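Local coordinates for protein sesquisabinene B synthase 2 (Santalum album, PDB 6A2A) that probably cyclises farnesyl diphosphate to sesquisabinene B, acting as a metal-dependent terpene synthase that uses magnesium or manganese, at residues 316-321 with 326-331; 275-280 with 351-356; 265-270 with 308-313. One frame throughout, in Å; residues are numbered along the deposited sequence.

Contact 1. Residues 316-321 with 326-331; sequences DDVYDV and EELELF
Tyr319 and Val318 meet Leu328 and Phe331 in an apolar and aromatic contact between two consecutive helices, the C-terminal part of helix 299-321 and the beginning of helix 325-337. The short segments run roughly antiparallel, at 148°, with their axes 10.4 Å apart. The tyrosine is at the centre. Leu328 sets its CD2 methyl over the middle of the ring, 3.7 Å from the Tyr319 centroid and almost on the ring normal, a CH-pi contact. Tyr319 in turn presents its edge to the face of Phe331 in a T-shaped stack, the two centroids 5.4 Å apart and the planes at 77°. Placing CG beside the backbone N (chi1 -83°) turns the phenol toward 326-331, with Tyr319 OH 3.4 Å from Phe331 CD1 and hydrogen-bonded to OG1 of Thr332. Val318 closes the patch, its CG1 3.8 Å from Leu328 CD2. Residues 316-320 (DDVYD) form the aspartate-rich DDXXD motif of class I terpene synthases, with Val318 and Tyr319 at its two variable positions; Asp316 and Asp320 bind magnesium, which is not bound to this chain here. An alanine in place of Tyr319 removes the ring and would probably leave the Leu328 methyl and the Phe331 face without an aromatic partner, and Thr332 OG1 without its phenol bond. Beyond the two segments, Tyr391 of helix 377-400 adds a further edge-to-face pairing with Tyr319.

Contact 2. Residues 275-280 with 351-356; sequences MPFARN and RMPLLT
Met275, Met352, Pro353 and Phe277 show how a loop can be seated on a helix by apolar side chains alone, with no hydrogen bond passing between 275-280 and 351-356. The sulfur-bearing chains make the first group. Met275 is bent at chi2 (-61°) and again at chi3, which brings its thioether up to the helix: its CE lies 4.0 Å from Met352 CE, and its SD stands 4.2 Å from Pro353 CD. The second group is aromatic. Phe277 offers its ring edge to the proline, CZ to Pro353 CG 4.4 Å, a loose touch; Met275 CB, two residues back, lies 3.6 Å above one face of the same ring, toward the rim. The hydrogen bonds of note lie on the helix side. Pro353, lacking an N-H, interrupts the bonding to the preceding turn and the helix is kinked there. Met352 O, just before the proline, is gripped twice by Thr356 one turn on, through its N at 2.8 Å and through OG1 at 3.0 Å, the hydroxyl approaching from above the carbonyl plane (43° out of it). Tyr366 of the second subunit adds a weak hydrogen bond to the same oxygen, so this face of the helix also lies at the dimer interface. The arrangement belongs to the all-helical class I terpene synthase fold, where the loop joining helices 239-270 and 281-292 rests on helix 348-372 and brings Phe277 to about 9 Å, side chain to side chain, from the metal-binding Asp316.

Contact 3. Residues 265-270 with 308-313; sequences RWWVGT and VGALIT
Trp267 and Ala310 mark the nearest approach of the two helical segments, their CA atoms 8.8 Å apart, a spacing bridged mainly by the long indoles of 265-270. Trp267, with CG opposite the backbone N (chi1 -174°), reaches across to bring CZ3 within 3.9 Å of Ala310 CB, a small side chain that leaves room for the indole. Trp266 comes in by its edge: CH2 lies 4.4 Å from Leu311 CG, near the plane of the ring. Thr270 braces both tryptophans from their own helix. Its CG2 sits 3.7 Å above the Trp266 ring plane, toward the rim, while OG1 lies over a face of Trp267 and donates to Trp267 O at 2.7 Å, in the carbonyl plane and on a lone pair. The same hydroxyl also accepts from Leu272 N, two residues on. Lys307 makes a cation-pi contact with Trp266, and Leu282 of helix 281-292 touches both indoles and Ala310. Side-by-side helices packed through large side chains make up the all-helical class I terpene synthase domain, and helix 299-321, held here by Ala310 and Leu311, carries the DDXXD motif about one and a half turns further along.

The three contacts illustrate how a metal-binding helix can be held at successive levels. Helix 299-321 serves contact 3 first and contact 1 later, their centres about 17 Å apart, and contact 2 lies between them, with its centre about 8 Å from that of contact 3 and 11 Å from that of contact 1. Thr356 CG2 touches Leu311 CD2 at 3.5 Å, joining contacts 2 and 3, while Phe277 CE1 meets Val318 CG2 at 3.8 Å, joining contacts 2 and 1. Asp316 and Asp320, which bind magnesium but hold none in this chain, lie on the 316-321 segment of contact 1, and Glu394 lies about 8 Å from Tyr319, side chain to side chain. Tyr366 of the second subunit bonds to Thr270 O in contact 3 and weakly to Met352 O in contact 2.

Contact 1. Residues 316-321 with 326-331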
loop_
_atom_site.group_PDB
_atom_site.type_symbol
_atom_site.label_atom_id
_atom_site.label_comp_id
_atom_site.label_asym_id
_atom_site.label_seq_id
_atom_site.Cartn_x
_atom_site.Cartn_y
_atom_site.Cartn_z
ATOM N N ASP A 316 2.024 1.990 -22.470
ATOM C CA ASP A 316 2.128 1.547 -23.836
ATOM C C ASP A 316 0.758 1.820 -24.491
ATOM O O ASP A 316 0.703 2.416 -25.497
ATOM C CB ASP A 316 2.424 0.080 -23.847
ATOM C CG ASP A 316 2.625 -0.480 -25.212
ATOM O OD1 ASP A 316 3.182 0.138 -26.064
ATOM O OD2 ASP A 316 2.263 -1.603 -25.399
ATOM N N ASP A 317 -0.328 1.392 -23.868
ATOM C CA ASP A 317 -1.666 1.648 -24.383
ATOM C C ASP A 317 -1.964 3.156 -24.503
ATOM O O ASP A 317 -2.560 3.589 -25.429
ATOM C CB ASP A 317 -2.736 0.959 -23.563
ATOM C CG ASP A 317 -2.740 -0.531 -23.738
ATOM O OD1 ASP A 317 -2.127 -1.057 -24.608
ATOM O OD2 ASP A 317 -3.380 -1.201 -23.006
ATOM N N VAL A 318 -1.506 3.948 -23.549
ATOM C CA VAL A 318 -1.700 5.391 -23.617
ATOM C C VAL A 318 -1.068 5.953 -24.892
ATOM O O VAL A 318 -1.636 6.750 -25.554
ATOM C CB VAL A 318 -1.094 6.113 -22.408
ATOM C CG1 VAL A 318 -1.034 7.598 -22.638
ATOM C CG2 VAL A 318 -1.875 5.790 -21.150
ATOM N N TYR A 319 0.141 5.515 -25.179
ATOM C CA TYR A 319 0.861 5.950 -26.341
ATOM C C TYR A 319 0.330 5.346 -27.631
ATOM O O TYR A 319 0.247 5.999 -28.619
ATOM C CB TYR A 319 2.349 5.690 -26.199
ATOM C CG TYR A 319 3.071 6.771 -25.419
ATOM C CD1 TYR A 319 2.876 6.924 -24.068
ATOM C CD2 TYR A 319 3.959 7.619 -26.028
ATOM C CE1 TYR A 319 3.535 7.912 -23.368
ATOM C CE2 TYR A 319 4.622 8.598 -25.338
ATOM C CZ TYR A 319 4.419 8.744 -24.002
ATOM O OH TYR A 319 5.044 9.723 -23.321
ATOM N N ASP A 320 -0.094 4.110 -27.584
ATOM C CA ASP A 320 -0.549 3.459 -28.783
ATOM C C ASP A 320 -2.008 3.619 -29.138
ATOM O O ASP A 320 -2.348 3.767 -30.269
ATOM C CB ASP A 320 -0.274 1.985 -28.696
ATOM C CG ASP A 320 0.128 1.435 -29.979
ATOM O OD1 ASP A 320 1.282 1.623 -30.311
ATOM O OD2 ASP A 320 -0.684 0.863 -30.687
ATOM N N VAL A 321 -2.868 3.514 -28.148
ATOM C CA VAL A 321 -4.264 3.542 -28.394
ATOM C C VAL A 321 -5.080 4.536 -27.600
ATOM O O VAL A 321 -6.155 4.231 -27.206
ATOM C CB VAL A 321 -4.873 2.133 -28.241
ATOM C CG1 VAL A 321 -4.399 1.220 -29.331
ATOM C CG2 VAL A 321 -4.543 1.531 -26.912
ATOM N N GLU A 326 0.165 15.453 -29.487
ATOM C CA GLU A 326 0.448 16.595 -28.587
ATOM C C GLU A 326 0.376 16.211 -27.099
ATOM O O GLU A 326 1.202 16.643 -26.273
ATOM C CB GLU A 326 -0.509 17.731 -28.919
ATOM C CG GLU A 326 -0.194 18.344 -30.278
ATOM C CD GLU A 326 -0.917 17.721 -31.459
ATOM O OE1 GLU A 326 -1.401 16.574 -31.328
ATOM O OE2 GLU A 326 -1.032 18.405 -32.521
ATOM N N GLU A 327 -0.598 15.400 -26.738
ATOM C CA GLU A 327 -0.712 14.890 -25.368
ATOM C C GLU A 327 0.545 14.090 -24.999
ATOM O O GLU A 327 1.062 14.202 -23.922
ATOM C CB GLU A 327 -1.972 14.029 -25.288
ATOM C CG GLU A 327 -3.251 14.823 -25.354
ATOM C CD GLU A 327 -4.547 14.049 -25.600
ATOM O OE1 GLU A 327 -4.507 12.913 -26.097
ATOM O OE2 GLU A 327 -5.615 14.608 -25.284
ATOM N N LEU A 328 1.016 13.268 -25.922
ATOM C CA LEU A 328 2.115 12.393 -25.619
ATOM C C LEU A 328 3.415 13.214 -25.539
ATOM O O LEU A 328 4.303 12.882 -24.780
ATOM C CB LEU A 328 2.148 11.284 -26.665
ATOM C CG LEU A 328 0.897 10.402 -26.703
ATOM C CD1 LEU A 328 0.930 9.432 -27.864
ATOM C CD2 LEU A 328 0.691 9.651 -25.398
ATOM N N GLU A 329 3.574 14.258 -26.375
ATOM C CA GLU A 329 4.737 15.183 -26.234
ATOM C C GLU A 329 4.802 15.753 -24.833
ATOM O O GLU A 329 5.881 15.859 -24.283
ATOM C CB GLU A 329 4.660 16.429 -27.155
ATOM C CG GLU A 329 4.435 16.085 -28.600
ATOM C CD GLU A 329 4.571 17.230 -29.598
ATOM O OE1 GLU A 329 4.514 18.421 -29.176
ATOM O OE2 GLU A 329 4.729 16.913 -30.802
ATOM N N LEU A 330 3.682 16.142 -24.266
ATOM C CA LEU A 330 3.714 16.688 -22.904
ATOM C C LEU A 330 3.983 15.556 -21.880
ATOM O O LEU A 330 4.661 15.785 -20.926
ATOM C CB LEU A 330 2.383 17.373 -22.588
ATOM C CG LEU A 330 2.253 17.972 -21.189
ATOM C CD1 LEU A 330 3.395 18.923 -20.875
ATOM C CD2 LEU A 330 0.904 18.640 -20.987
ATOM N N PHE A 331 3.354 14.394 -22.063
ATOM C CA PHE A 331 3.645 13.227 -21.173
ATOM C C PHE A 331 5.151 12.983 -21.123
ATOM O O PHE A 331 5.786 12.839 -20.035
ATOM C CB PHE A 331 2.842 12.023 -21.668
ATOM C CG PHE A 331 2.707 10.873 -20.707
ATOM C CD1 PHE A 331 3.822 10.201 -20.213
ATOM C CD2 PHE A 331 1.450 10.425 -20.346
ATOM C CE1 PHE A 331 3.657 9.080 -19.409
ATOM C CE2 PHE A 331 1.297 9.325 -19.509
ATOM C CZ PHE A 331 2.396 8.683 -19.018
#

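Contact 2. Residues 275-280 with 351-356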
loop_
_atom_site.group_PDB
_atom_site.type_symbol
_atom_site.label_atom_id
_atom_site.label_comp_id
_atom_site.label_asym_id
_atom_site.label_seq_id
_atom_site.Cartn_x
_atom_site.Cartn_y
_atom_site.Cartn_z
ATOM N N MET A 275 -9.348 2.747 -16.161
ATOM C CA MET A 275 -9.039 3.358 -17.478
ATOM C C MET A 275 -9.715 2.497 -18.538
ATOM O O MET A 275 -9.773 1.307 -18.416
ATOM C CB MET A 275 -7.543 3.379 -17.778
ATOM C CG MET A 275 -6.731 4.128 -16.775
ATOM S SD MET A 275 -7.173 5.843 -16.634
ATOM C CE MET A 275 -8.337 5.930 -15.282
ATOM N N PRO A 276 -10.162 3.108 -19.630
ATOM C CA PRO A 276 -10.764 2.330 -20.682
ATOM C C PRO A 276 -9.722 1.688 -21.610
ATOM O O PRO A 276 -9.931 1.636 -22.807
ATOM C CB PRO A 276 -11.608 3.399 -21.421
ATOM C CG PRO A 276 -10.827 4.630 -21.261
ATOM C CD PRO A 276 -10.226 4.564 -19.859
ATOM N N PHE A 277 -8.616 1.204 -21.037
ATOM C CA PHE A 277 -7.621 0.393 -21.734
ATOM C C PHE A 277 -6.905 -0.475 -20.681
ATOM O O PHE A 277 -7.221 -0.385 -19.429
ATOM C CB PHE A 277 -6.706 1.302 -22.571
ATOM C CG PHE A 277 -6.278 2.577 -21.871
ATOM C CD1 PHE A 277 -5.285 2.567 -20.905
ATOM C CD2 PHE A 277 -6.915 3.791 -22.129
ATOM C CE1 PHE A 277 -4.906 3.726 -20.245
ATOM C CE2 PHE A 277 -6.547 4.947 -21.449
ATOM C CZ PHE A 277 -5.543 4.925 -20.516
ATOM N N ALA A 278 -5.973 -1.314 -21.144
ATOM C CA ALA A 278 -5.034 -2.099 -20.237
ATOM C C ALA A 278 -5.803 -3.068 -19.305
ATOM O O ALA A 278 -5.418 -3.351 -18.080
ATOM C CB ALA A 278 -4.119 -1.172 -19.470
ATOM N N ARG A 279 -6.856 -3.633 -19.900
ATOM C CA ARG A 279 -7.507 -4.862 -19.400
ATOM C C ARG A 279 -6.457 -5.934 -19.067
ATOM O O ARG A 279 -5.539 -6.212 -19.849
ATOM C CB ARG A 279 -8.479 -5.434 -20.435
ATOM C CG ARG A 279 -9.442 -6.462 -19.860
ATOM C CD ARG A 279 -10.519 -6.869 -20.839
ATOM N NE ARG A 279 -9.995 -7.404 -22.090
ATOM C CZ ARG A 279 -9.964 -8.698 -22.431
ATOM N NH1 ARG A 279 -9.621 -9.039 -23.665
ATOM N NH2 ARG A 279 -10.256 -9.643 -21.547
ATOM N N ASN A 280 -6.588 -6.475 -17.875
ATOM C CA ASN A 280 -5.687 -7.479 -17.350
ATOM C C ASN A 280 -4.231 -7.037 -17.189
ATOM O O ASN A 280 -3.382 -7.836 -17.010
ATOM C CB ASN A 280 -5.760 -8.751 -18.162
ATOM C CG ASN A 280 -7.099 -9.440 -18.041
ATOM O OD1 ASN A 280 -7.661 -9.513 -17.001
ATOM N ND2 ASN A 280 -7.590 -9.922 -19.120
ATOM N N ARG A 351 -3.588 11.655 -17.450
ATOM C CA ARG A 351 -2.974 12.212 -16.266
ATOM C C ARG A 351 -2.813 11.150 -15.156
ATOM O O ARG A 351 -1.788 11.168 -14.443
ATOM C CB ARG A 351 -3.822 13.358 -15.698
ATOM C CG ARG A 351 -3.054 14.327 -14.822
ATOM C CD ARG A 351 -3.916 15.399 -14.164
ATOM N NE ARG A 351 -4.906 15.947 -15.068
ATOM C CZ ARG A 351 -6.072 16.481 -14.718
ATOM N NH1 ARG A 351 -6.313 16.824 -13.456
ATOM N NH2 ARG A 351 -6.999 16.642 -15.648
ATOM N N MET A 352 -3.765 10.267 -15.020
ATOM C CA MET A 352 -3.732 9.252 -13.908
ATOM C C MET A 352 -2.586 8.255 -14.143
ATOM O O MET A 352 -1.721 8.060 -13.251
ATOM C CB MET A 352 -5.102 8.619 -13.707
ATOM C CG MET A 352 -6.051 9.587 -12.957
ATOM S SD MET A 352 -7.701 8.980 -12.749
ATOM C CE MET A 352 -7.363 7.508 -11.781
ATOM N N PRO A 353 -2.462 7.687 -15.361
ATOM C CA PRO A 353 -1.236 6.909 -15.650
ATOM C C PRO A 353 0.066 7.679 -15.424
ATOM O O PRO A 353 1.082 7.127 -14.939
ATOM C CB PRO A 353 -1.396 6.548 -17.131
ATOM C CG PRO A 353 -2.911 6.484 -17.326
ATOM C CD PRO A 353 -3.396 7.630 -16.466
ATOM N N LEU A 354 0.124 8.918 -15.847
ATOM C CA LEU A 354 1.317 9.702 -15.716
ATOM C C LEU A 354 1.706 9.822 -14.237
ATOM O O LEU A 354 2.866 9.603 -13.848
ATOM C CB LEU A 354 1.121 11.094 -16.312
ATOM C CG LEU A 354 2.239 12.103 -16.051
ATOM C CD1 LEU A 354 3.510 11.672 -16.712
ATOM C CD2 LEU A 354 1.853 13.477 -16.578
ATOM N N LEU A 355 0.758 10.242 -13.440
ATOM C CA LEU A 355 1.075 10.531 -12.062
ATOM C C LEU A 355 1.293 9.226 -11.288
ATOM O O LEU A 355 2.059 9.206 -10.292
ATOM C CB LEU A 355 -0.058 11.336 -11.422
ATOM C CG LEU A 355 -0.151 12.792 -11.890
ATOM C CD1 LEU A 355 -1.399 13.470 -11.329
ATOM C CD2 LEU A 355 1.106 13.562 -11.536
ATOM N N THR A 356 0.676 8.132 -11.722
ATOM C CA THR A 356 0.982 6.843 -11.091
ATOM C C THR A 356 2.408 6.394 -11.421
ATOM O O THR A 356 3.117 5.886 -10.568
ATOM C CB THR A 356 -0.078 5.808 -11.422
ATOM O OG1 THR A 356 -1.361 6.245 -10.944
ATOM C CG2 THR A 356 0.286 4.458 -10.839
#

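Contact 3. Residues 265-270 with 308-313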
loop_
_atom_site.group_PDB
_atom_site.type_symbol
_atom_site.label_atom_id
_atom_site.label_comp_id
_atom_site.label_asym_id
_atom_site.label_seq_id
_atom_site.Cartn_x
_atom_site.Cartn_y
_atom_site.Cartn_z
ATOM N N ARG A 265 -4.857 -4.555 -4.384
ATOM C CA ARG A 265 -5.291 -3.392 -3.586
ATOM C C ARG A 265 -4.583 -2.115 -4.056
ATOM O O ARG A 265 -5.227 -1.066 -4.187
ATOM C CB ARG A 265 -5.097 -3.668 -2.091
ATOM C CG ARG A 265 -6.094 -4.680 -1.549
ATOM C CD ARG A 265 -6.057 -4.869 -0.042
ATOM N NE ARG A 265 -4.855 -5.567 0.388
ATOM C CZ ARG A 265 -4.748 -6.886 0.476
ATOM N NH1 ARG A 265 -5.799 -7.655 0.249
ATOM N NH2 ARG A 265 -3.585 -7.437 0.767
ATOM N N TRP A 266 -3.282 -2.162 -4.326
ATOM C CA TRP A 266 -2.538 -1.040 -4.850
ATOM C C TRP A 266 -3.174 -0.566 -6.177
ATOM O O TRP A 266 -3.330 0.637 -6.390
ATOM C CB TRP A 266 -1.063 -1.413 -5.064
ATOM C CG TRP A 266 -0.304 -0.442 -5.911
ATOM C CD1 TRP A 266 0.182 0.780 -5.538
ATOM C CD2 TRP A 266 0.072 -0.623 -7.298
ATOM N NE1 TRP A 266 0.796 1.394 -6.595
ATOM C CE2 TRP A 266 0.762 0.545 -7.690
ATOM C CE3 TRP A 266 -0.117 -1.650 -8.229
ATOM C CZ2 TRP A 266 1.260 0.729 -8.979
ATOM C CZ3 TRP A 266 0.397 -1.464 -9.505
ATOM C CH2 TRP A 266 1.100 -0.314 -9.858
ATOM N N TRP A 267 -3.357 -1.524 -7.072
ATOM C CA TRP A 267 -3.882 -1.222 -8.443
ATOM C C TRP A 267 -5.256 -0.567 -8.359
ATOM O O TRP A 267 -5.465 0.461 -8.969
ATOM C CB TRP A 267 -3.885 -2.498 -9.257
ATOM C CG TRP A 267 -4.258 -2.352 -10.701
ATOM C CD1 TRP A 267 -5.327 -2.908 -11.320
ATOM C CD2 TRP A 267 -3.514 -1.656 -11.717
ATOM N NE1 TRP A 267 -5.295 -2.618 -12.655
ATOM C CE2 TRP A 267 -4.217 -1.834 -12.928
ATOM C CE3 TRP A 267 -2.341 -0.910 -11.705
ATOM C CZ2 TRP A 267 -3.747 -1.339 -14.139
ATOM C CZ3 TRP A 267 -1.865 -0.415 -12.910
ATOM C CH2 TRP A 267 -2.566 -0.626 -14.118
ATOM N N VAL A 268 -6.169 -1.129 -7.574
ATOM C CA VAL A 268 -7.473 -0.507 -7.435
ATOM C C VAL A 268 -7.300 0.899 -6.812
ATOM O O VAL A 268 -8.027 1.860 -7.186
ATOM C CB VAL A 268 -8.409 -1.447 -6.636
ATOM C CG1 VAL A 268 -9.687 -0.731 -6.221
ATOM C CG2 VAL A 268 -8.733 -2.700 -7.448
ATOM N N GLY A 269 -6.362 1.073 -5.881
ATOM C CA GLY A 269 -6.057 2.370 -5.303
ATOM C C GLY A 269 -5.559 3.396 -6.304
ATOM O O GLY A 269 -5.797 4.602 -6.161
ATOM N N THR A 270 -4.838 2.956 -7.353
ATOM C CA THR A 270 -4.403 3.922 -8.357
ATOM C C THR A 270 -5.604 4.383 -9.179
ATOM O O THR A 270 -5.469 5.334 -9.942
ATOM C CB THR A 270 -3.379 3.360 -9.369
ATOM O OG1 THR A 270 -3.923 2.294 -10.157
ATOM C CG2 THR A 270 -2.140 2.855 -8.680
ATOM N N VAL A 308 5.935 -1.958 -11.920
ATOM C CA VAL A 308 6.517 -1.348 -13.132
ATOM C C VAL A 308 5.906 -1.990 -14.397
ATOM O O VAL A 308 5.507 -1.271 -15.352
ATOM C CB VAL A 308 8.043 -1.455 -13.105
ATOM C CG1 VAL A 308 8.690 -0.850 -14.330
ATOM C CG2 VAL A 308 8.581 -0.772 -11.858
ATOM N N GLY A 309 5.806 -3.332 -14.437
ATOM C CA GLY A 309 5.250 -3.994 -15.624
ATOM C C GLY A 309 3.804 -3.618 -15.908
ATOM O O GLY A 309 3.437 -3.403 -17.070
ATOM N N ALA A 310 2.966 -3.476 -14.863
ATOM C CA ALA A 310 1.602 -3.011 -15.048
ATOM C C ALA A 310 1.591 -1.571 -15.598
ATOM O O ALA A 310 0.769 -1.281 -16.506
ATOM C CB ALA A 310 0.859 -3.098 -13.763
ATOM N N LEU A 311 2.504 -0.730 -15.184
ATOM C CA LEU A 311 2.584 0.640 -15.695
ATOM C C LEU A 311 3.118 0.672 -17.130
ATOM O O LEU A 311 2.627 1.509 -17.921
ATOM C CB LEU A 311 3.428 1.515 -14.756
ATOM C CG LEU A 311 2.709 1.753 -13.419
ATOM C CD1 LEU A 311 3.622 2.338 -12.383
ATOM C CD2 LEU A 311 1.491 2.621 -13.622
ATOM N N ILE A 312 4.072 -0.176 -17.467
ATOM C CA ILE A 312 4.569 -0.286 -18.864
ATOM C C ILE A 312 3.401 -0.654 -19.779
ATOM O O ILE A 312 3.182 0.044 -20.768
ATOM C CB ILE A 312 5.748 -1.271 -18.971
ATOM C CG1 ILE A 312 6.983 -0.687 -18.305
ATOM C CG2 ILE A 312 6.031 -1.659 -20.406
ATOM C CD1 ILE A 312 8.087 -1.675 -18.111
ATOM N N THR A 313 2.588 -1.660 -19.393
ATOM C CA THR A 313 1.433 -2.110 -20.161
ATOM C C THR A 313 0.437 -0.958 -20.346
ATOM O O THR A 313 -0.027 -0.674 -21.496
ATOM C CB THR A 313 0.777 -3.343 -19.517
ATOM O OG1 THR A 313 1.787 -4.358 -19.536
ATOM C CG2 THR A 313 -0.474 -3.790 -20.252
#